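Local coordinates for protein Isomerase/lactonizing enzyme (Agrobacterium fabrum str. C58, PDB 2NQL) that belongs to the enolase superfamily, an isomerase/lactonizing-type enzyme with an alpha/beta capping domain on a TIM-barrel domain that holds a sodium ion, at residues Asn2-Val8 against Val90-Ser96; Ser99-Asp103 against Thr296-Arg300. One frame throughout, in Å; residues are numbered along the deposited sequence. Where two conformers were deposited one is given.

Contact 1 of 2, residues Asn2-Val8 against Val90-Ser96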
ATOM      1  N   ASN A   2      22.448  18.413 -16.572  1.00 27.08           N
ATOM      2  CA  ASN A   2      21.710  17.936 -15.403  1.00 25.60           C
ATOM      3  C   ASN A   2      22.662  17.753 -14.247  1.00 28.48           C
ATOM      4  O   ASN A   2      23.556  16.901 -14.298  1.00 32.43           O
ATOM      5  CB  ASN A   2      20.955  16.649 -15.724  1.00 24.72           C
ATOM      6  CG  ASN A   2      19.930  16.835 -16.826  1.00 27.32           C
ATOM      7  OD1 ASN A   2      20.073  16.284 -17.921  1.00 26.05           O
ATOM      8  ND2 ASN A   2      18.879  17.607 -16.546  1.00 25.78           N
ATOM      9  N   SER A   3      22.507  18.597 -13.237  1.00 21.96           N
ATOM     10  CA  SER A   3      23.374  18.598 -12.058  1.00 25.79           C
ATOM     11  C   SER A   3      22.853  17.573 -11.031  1.00 27.24           C
ATOM     12  O   SER A   3      21.645  17.474 -10.836  1.00 24.11           O
ATOM     13  CB  SER A   3      23.383  19.993 -11.449  1.00 21.27           C
ATOM     14  OG  SER A   3      24.095  20.065 -10.218  1.00 18.77           O
ATOM     15  N   PRO A   4      23.761  16.799 -10.389  1.00 25.12           N
ATOM     16  CA  PRO A   4      23.305  15.807  -9.396  1.00 22.37           C
ATOM     17  C   PRO A   4      22.500  16.425  -8.267  1.00 19.01           C
ATOM     18  O   PRO A   4      22.754  17.566  -7.874  1.00 21.52           O
ATOM     19  CB  PRO A   4      24.605  15.219  -8.841  1.00 25.61           C
ATOM     20  CG  PRO A   4      25.614  15.459  -9.984  1.00 29.62           C
ATOM     21  CD  PRO A   4      25.229  16.784 -10.553  1.00 29.19           C
ATOM     22  N   ILE A   5      21.532  15.672  -7.758  1.00 22.21           N
ATOM     23  CA  ILE A   5      20.810  16.089  -6.551  1.00 20.93           C
ATOM     24  C   ILE A   5      21.748  16.170  -5.347  1.00 23.84           C
ATOM     25  O   ILE A   5      22.516  15.232  -5.087  1.00 20.72           O
ATOM     26  CB  ILE A   5      19.613  15.149  -6.245  1.00 19.09           C
ATOM     27  CG1 ILE A   5      18.677  15.030  -7.466  1.00 26.67           C
ATOM     28  CG2 ILE A   5      18.921  15.604  -4.943  1.00 16.27           C
ATOM     29  CD1 ILE A   5      18.336  16.359  -8.162  1.00 21.63           C
ATOM     30  N   ALA A   6      21.688  17.297  -4.636  1.00 17.56           N
ATOM     31  CA  ALA A   6      22.513  17.553  -3.468  1.00 21.58           C
ATOM     32  C   ALA A   6      21.720  17.243  -2.195  1.00 26.89           C
ATOM     33  O   ALA A   6      22.220  16.563  -1.303  1.00 20.00           O
ATOM     34  CB  ALA A   6      22.982  19.006  -3.454  1.00 22.55           C
ATOM     35  N   THR A   7      20.491  17.768  -2.102  1.00 20.62           N
ATOM     36  CA  THR A   7      19.709  17.711  -0.865  1.00 20.85           C
ATOM     37  C   THR A   7      18.224  17.433  -1.134  1.00 18.32           C
ATOM     38  O   THR A   7      17.692  17.770  -2.207  1.00 17.02           O
ATOM     39  CB  THR A   7      19.847  19.006  -0.004  1.00 24.60           C
ATOM     40  OG1 THR A   7      19.455  20.161  -0.767  1.00 21.88           O
ATOM     41  CG2 THR A   7      21.266  19.200   0.524  1.00 28.38           C
ATOM     42  N   VAL A   8      17.581  16.771  -0.164  1.00 16.88           N
ATOM     43  CA  VAL A   8      16.139  16.487  -0.205  1.00 18.49           C
ATOM     44  C   VAL A   8      15.623  16.876   1.175  1.00 21.40           C
ATOM     45  O   VAL A   8      16.053  16.321   2.193  1.00 18.11           O
ATOM     46  CB  VAL A   8      15.844  14.987  -0.515  1.00 20.03           C
ATOM     47  CG1 VAL A   8      14.325  14.714  -0.536  1.00 22.76           C
ATOM     48  CG2 VAL A   8      16.481  14.544  -1.837  1.00 16.80           C
ATOM     49  N   VAL A  90      18.230   9.090  -4.005  1.00 18.56           N
ATOM     50  CA  VAL A  90      18.036  10.194  -4.960  1.00 18.91           C
ATOM     51  C   VAL A  90      19.272  11.083  -5.027  1.00 19.70           C
ATOM     52  O   VAL A  90      19.683  11.480  -6.118  1.00 20.30           O
ATOM     53  CB  VAL A  90      16.753  11.014  -4.624  1.00 19.42           C
ATOM     54  CG1 VAL A  90      16.635  12.251  -5.561  1.00 21.89           C
ATOM     55  CG2 VAL A  90      15.557  10.114  -4.792  1.00 18.55           C
ATOM     56  N   ILE A  91      19.850  11.398  -3.867  1.00 19.23           N
ATOM     57  CA  ILE A  91      21.054  12.217  -3.777  1.00 19.72           C
ATOM     58  C   ILE A  91      22.200  11.588  -4.598  1.00 28.17           C
ATOM     59  O   ILE A  91      22.475  10.377  -4.497  1.00 21.36           O
ATOM     60  CB  ILE A  91      21.454  12.444  -2.290  1.00 21.70           C
ATOM     61  CG1 ILE A  91      20.494  13.442  -1.610  1.00 23.86           C
ATOM     62  CG2 ILE A  91      22.904  12.937  -2.168  1.00 24.85           C
ATOM     63  CD1 ILE A  91      20.430  13.308  -0.083  1.00 24.97           C
ATOM     64  N   GLY A  92      22.823  12.396  -5.454  1.00 23.71           N
ATOM     65  CA  GLY A  92      23.836  11.878  -6.388  1.00 23.65           C
ATOM     66  C   GLY A  92      23.300  11.466  -7.745  1.00 24.86           C
ATOM     67  O   GLY A  92      24.054  11.426  -8.719  1.00 26.33           O
ATOM     68  N   ARG A  93      21.993  11.188  -7.846  1.00 17.95           N
ATOM     69  CA  ARG A  93      21.378  10.938  -9.149  1.00 20.88           C
ATOM     70  C   ARG A  93      21.101  12.319  -9.762  1.00 22.26           C
ATOM     71  O   ARG A  93      21.224  13.330  -9.078  1.00 22.82           O
ATOM     72  CB  ARG A  93      20.049  10.171  -9.027  1.00 23.30           C
ATOM     73  CG  ARG A  93      20.135   8.769  -8.384  1.00 25.31           C
ATOM     74  CD  ARG A  93      20.782   7.777  -9.322  1.00 24.01           C
ATOM     75  NE  ARG A  93      20.032   7.459 -10.546  1.00 24.51           N
ATOM     76  CZ  ARG A  93      19.168   6.453 -10.685  1.00 24.51           C
ATOM     77  NH1 ARG A  93      18.866   5.691  -9.647  1.00 24.62           N
ATOM     78  NH2 ARG A  93      18.571   6.216 -11.856  1.00 25.94           N
ATOM     79  N   ASP A  94      20.707  12.343 -11.025  1.00 23.17           N
ATOM     80  CA  ASP A  94      20.294  13.606 -11.624  1.00 25.99           C
ATOM     81  C   ASP A  94      18.924  13.497 -12.283  1.00 26.50           C
ATOM     82  O   ASP A  94      18.263  12.447 -12.213  1.00 23.93           O
ATOM     83  CB  ASP A  94      21.360  14.117 -12.590  1.00 23.60           C
ATOM     84  CG  ASP A  94      21.523  13.229 -13.817  1.00 28.93           C
ATOM     85  OD1 ASP A  94      20.533  12.691 -14.355  1.00 31.17           O
ATOM     86  OD2 ASP A  94      22.674  13.084 -14.263  1.00 33.98           O
ATOM     87  N   ALA A  95      18.509  14.585 -12.936  1.00 23.80           N
ATOM     88  CA  ALA A  95      17.171  14.682 -13.494  1.00 23.66           C
ATOM     89  C   ALA A  95      17.124  14.469 -15.008  1.00 27.49           C
ATOM     90  O   ALA A  95      16.140  14.818 -15.655  1.00 27.38           O
ATOM     91  CB  ALA A  95      16.531  16.040 -13.090  1.00 24.07           C
ATOM     92  N   SER A  96      18.175  13.871 -15.578  1.00 25.43           N
ATOM     93  CA  SER A  96      18.190  13.532 -17.013  1.00 26.91           C
ATOM     94  C   SER A  96      17.110  12.539 -17.439  1.00 26.19           C
ATOM     95  O   SER A  96      16.652  12.548 -18.591  1.00 30.82           O
ATOM     96  CB  SER A  96      19.576  13.049 -17.468  1.00 28.35           C
ATOM     97  OG  SER A  96      19.919  11.801 -16.875  1.00 31.92           O
TER
HETATM   98  O   HOH W   1      24.933  14.814 -13.781  1.00 44.81           O
HETATM   99  O   HOH W   2      19.614  17.137 -12.374  1.00 25.89           O
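Two backbone hydrogen bonds tie the start of strand 5-15 to loop 90-96: I5 N donates to R93 O at 2.7 Å, and G92 N donates to I5 O at 2.9 Å. I5 thus uses both its NH and its CO on the loop, backed by a CA-H...O contact from P4 CA to R93 O at 3.3 Å. V90-R93 is a type II beta turn, closed by R93 N to V90 O at 2.9 Å, with G92 at positive phi. The turn opens the loop from helix 75-90 to helix 98-109 in the N-terminal capping domain. In apolar packing, I5 CG1 lies 3.9 Å from V90 CG1, and V8 CG2 4.2 Å from I91 CG1, while L130 and I133 of helix 117-138 pack on I5. Nearer the N-terminus two waters add bridges, one between N2 O and D94 OD2, the other between S3 O and A95 N. D94 OD1 accepts from S96 N at 2.9 Å, forming an Asx turn, and from S96 OG at 2.7 Å.

Contact 2 of 2, residues Ser99-Asp103 against Thr296-Arg300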
ATOM      1  N   SER A  99      11.998   9.377 -14.759  1.00 17.25           N
ATOM      2  CA  SER A  99      11.220   8.137 -14.678  1.00 20.32           C
ATOM      3  C   SER A  99      12.093   6.928 -14.337  1.00 24.76           C
ATOM      4  O   SER A  99      11.648   6.009 -13.644  1.00 21.21           O
ATOM      5  CB  SER A  99      10.401   7.901 -15.928  1.00 25.17           C
ATOM      6  OG  SER A  99       9.391   8.898 -16.027  1.00 26.74           O
ATOM      7  N   ALA A 100      13.345   6.968 -14.788  1.00 21.05           N
ATOM      8  CA  ALA A 100      14.337   5.967 -14.392  1.00 23.29           C
ATOM      9  C   ALA A 100      14.593   5.984 -12.875  1.00 25.54           C
ATOM     10  O   ALA A 100      14.685   4.923 -12.247  1.00 23.21           O
ATOM     11  CB  ALA A 100      15.656   6.171 -15.170  1.00 24.76           C
ATOM     12  N   VAL A 101      14.691   7.176 -12.285  1.00 18.43           N
ATOM     13  CA  VAL A 101      14.866   7.289 -10.835  1.00 21.95           C
ATOM     14  C   VAL A 101      13.637   6.741 -10.088  1.00 22.15           C
ATOM     15  O   VAL A 101      13.795   5.931  -9.152  1.00 19.43           O
ATOM     16  CB  VAL A 101      15.215   8.722 -10.372  1.00 21.21           C
ATOM     17  CG1 VAL A 101      15.287   8.821  -8.817  1.00 20.86           C
ATOM     18  CG2 VAL A 101      16.553   9.190 -10.986  1.00 20.23           C
ATOM     19  N   TYR A 102      12.438   7.164 -10.514  1.00 20.39           N
ATOM     20  CA  TYR A 102      11.183   6.611  -9.996  1.00 18.25           C
ATOM     21  C   TYR A 102      11.167   5.073 -10.014  1.00 21.42           C
ATOM     22  O   TYR A 102      10.848   4.422  -9.002  1.00 16.60           O
ATOM     23  CB  TYR A 102       9.939   7.156 -10.744  1.00 18.17           C
ATOM     24  CG  TYR A 102       8.712   6.403 -10.304  1.00 19.82           C
ATOM     25  CD1 TYR A 102       8.050   6.736  -9.105  1.00 18.25           C
ATOM     26  CD2 TYR A 102       8.266   5.290 -11.021  1.00 16.40           C
ATOM     27  CE1 TYR A 102       6.930   5.990  -8.674  1.00 15.15           C
ATOM     28  CE2 TYR A 102       7.170   4.530 -10.597  1.00 21.32           C
ATOM     29  CZ  TYR A 102       6.507   4.874  -9.427  1.00 15.30           C
ATOM     30  OH  TYR A 102       5.429   4.106  -9.045  1.00 19.44           O
ATOM     31  N   ASP A 103      11.492   4.494 -11.169  1.00 17.95           N
ATOM     32  CA  ASP A 103      11.426   3.043 -11.341  1.00 18.57           C
ATOM     33  C   ASP A 103      12.414   2.345 -10.414  1.00 21.52           C
ATOM     34  O   ASP A 103      12.072   1.311  -9.833  1.00 19.84           O
ATOM     35  CB  ASP A 103      11.703   2.646 -12.799  1.00 21.36           C
ATOM     36  CG  ASP A 103      10.507   2.875 -13.713  1.00 25.75           C
ATOM     37  OD1 ASP A 103       9.361   2.965 -13.219  1.00 24.49           O
ATOM     38  OD2 ASP A 103      10.713   2.950 -14.958  1.00 21.46           O
ATOM     39  N   THR A 296       5.410  10.485 -13.485  1.00 19.43           N
ATOM     40  CA  THR A 296       5.703   9.198 -14.169  1.00 17.37           C
ATOM     41  C   THR A 296       4.495   8.240 -14.178  1.00 19.13           C
ATOM     42  O   THR A 296       4.110   7.739 -15.241  1.00 19.09           O
ATOM     43  CB  THR A 296       6.933   8.526 -13.555  1.00 15.91           C
ATOM     44  OG1 THR A 296       8.061   9.394 -13.690  1.00 19.77           O
ATOM     45  CG2 THR A 296       7.218   7.143 -14.201  1.00 17.16           C
ATOM     46  N   ASN A 297       3.874   8.021 -13.010  1.00 18.10           N
ATOM     47  CA  ASN A 297       2.674   7.179 -12.913  1.00 20.05           C
ATOM     48  C   ASN A 297       1.466   7.695 -13.652  1.00 19.97           C
ATOM     49  O   ASN A 297       0.726   6.932 -14.262  1.00 21.76           O
ATOM     50  CB  ASN A 297       2.301   6.916 -11.437  1.00 17.24           C
ATOM     51  CG  ASN A 297       3.134   5.790 -10.825  1.00 21.97           C
ATOM     52  OD1 ASN A 297       3.382   4.771 -11.476  1.00 21.26           O
ATOM     53  ND2 ASN A 297       3.540   5.957  -9.567  1.00 18.25           N
ATOM     54  N   PHE A 298       1.266   9.007 -13.571  1.00 19.11           N
ATOM     55  CA  PHE A 298       0.115   9.665 -14.172  1.00 20.21           C
ATOM     56  C   PHE A 298       0.217   9.500 -15.699  1.00 18.98           C
ATOM     57  O   PHE A 298      -0.769   9.125 -16.333  1.00 22.76           O
ATOM     58  CB  PHE A 298       0.190  11.129 -13.767  1.00 25.60           C
ATOM     59  CG  PHE A 298      -1.107  11.867 -13.759  1.00 24.77           C
ATOM     60  CD1 PHE A 298      -1.807  12.065 -12.558  1.00 24.66           C
ATOM     61  CD2 PHE A 298      -1.565  12.485 -14.929  1.00 23.93           C
ATOM     62  CE1 PHE A 298      -2.968  12.832 -12.535  1.00 19.54           C
ATOM     63  CE2 PHE A 298      -2.739  13.242 -14.924  1.00 29.63           C
ATOM     64  CZ  PHE A 298      -3.435  13.418 -13.731  1.00 23.32           C
ATOM     65  N   ILE A 299       1.410   9.724 -16.267  1.00 18.23           N
ATOM     66  CA  ILE A 299       1.660   9.620 -17.711  0.50 22.18           C
ATOM     67  C   ILE A 299       1.390   8.187 -18.221  1.00 27.83           C
ATOM     68  O   ILE A 299       0.786   7.972 -19.269  1.00 24.02           O
ATOM     69  CB  ILE A 299       3.127  10.104 -18.039  0.50 22.36           C
ATOM     70  CG1 ILE A 299       3.223  11.639 -18.012  0.50 20.90           C
ATOM     71  CG2 ILE A 299       3.639   9.575 -19.369  0.50 24.89           C
ATOM     72  CD1 ILE A 299       2.067  12.363 -18.708  0.50 26.98           C
ATOM     73  N   ARG A 300       1.841   7.200 -17.456  1.00 20.39           N
ATOM     74  CA  ARG A 300       1.583   5.782 -17.800  1.00 18.30           C
ATOM     75  C   ARG A 300       0.112   5.375 -17.699  1.00 21.29           C
ATOM     76  O   ARG A 300      -0.374   4.625 -18.539  1.00 23.59           O
ATOM     77  CB  ARG A 300       2.464   4.845 -16.965  1.00 21.88           C
ATOM     78  CG  ARG A 300       3.942   5.106 -17.165  1.00 20.94           C
ATOM     79  CD  ARG A 300       4.811   4.341 -16.155  1.00 25.93           C
ATOM     80  NE  ARG A 300       6.229   4.482 -16.496  1.00 22.50           N
ATOM     81  CZ  ARG A 300       7.248   4.078 -15.738  1.00 24.81           C
ATOM     82  NH1 ARG A 300       7.016   3.529 -14.548  1.00 20.96           N
ATOM     83  NH2 ARG A 300       8.505   4.261 -16.158  1.00 22.82           N
TER
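Side-chain hydrogen bonds and a salt bridge join helix 98-109 to helix 295-308. The S99 hydroxyl donates to T296, OG to OG1 at 2.7 Å; T296 OG1 is also hydrogen-bonded to D127 and W131 of helix 117-138. The carboxylate of D103 takes both terminal nitrogens of R300 in a bidentate salt bridge, NH1 to OD1 at 2.8 Å and NH2 to OD2 at 2.8 Å, so both its oxygens have a partner. The remaining guanidinium nitrogen, NE, donates to a bound glycerol, probably from the crystallisation liquor. The segments cross at -101°, nearly perpendicular, with axes 11.1 Å apart, a gap these side chains span. This is a domain interface of the enolase superfamily: 99-103 belongs to the N-terminal capping domain, 296-300 to a helix of the TIM barrel. Y102 reaches across beside T296, its CD2 3.8 Å from T296 CG2, and the hydroxyl of this buried tyrosine accepts from N297, ND2 to OH at 2.7 Å. N297 ND2 also donates to the carbonyl of K293, at the end of the preceding short helix 290-293.

Overall arrangement
Contact 1 lies within the capping domain at the periphery, its centre about 27 Å from that of the chain; contact 2, about 17 Å out, joins that domain to the barrel. Both are partly buried, but no touching residue of contact 2 is exposed. Their chemistry differs accordingly: backbone hydrogen bonds, waters and aliphatic packing hold loop to strand in contact 1, whereas side-chain hydrogen bonds and a salt bridge join helices in contact 2. Helix 117-138 packs against both. The two also touch directly, V101 CG2 lying 3.7 Å from R93 NH2, and the R93 guanidinium forms a salt bridge with D104, next to D103 on helix 98-109.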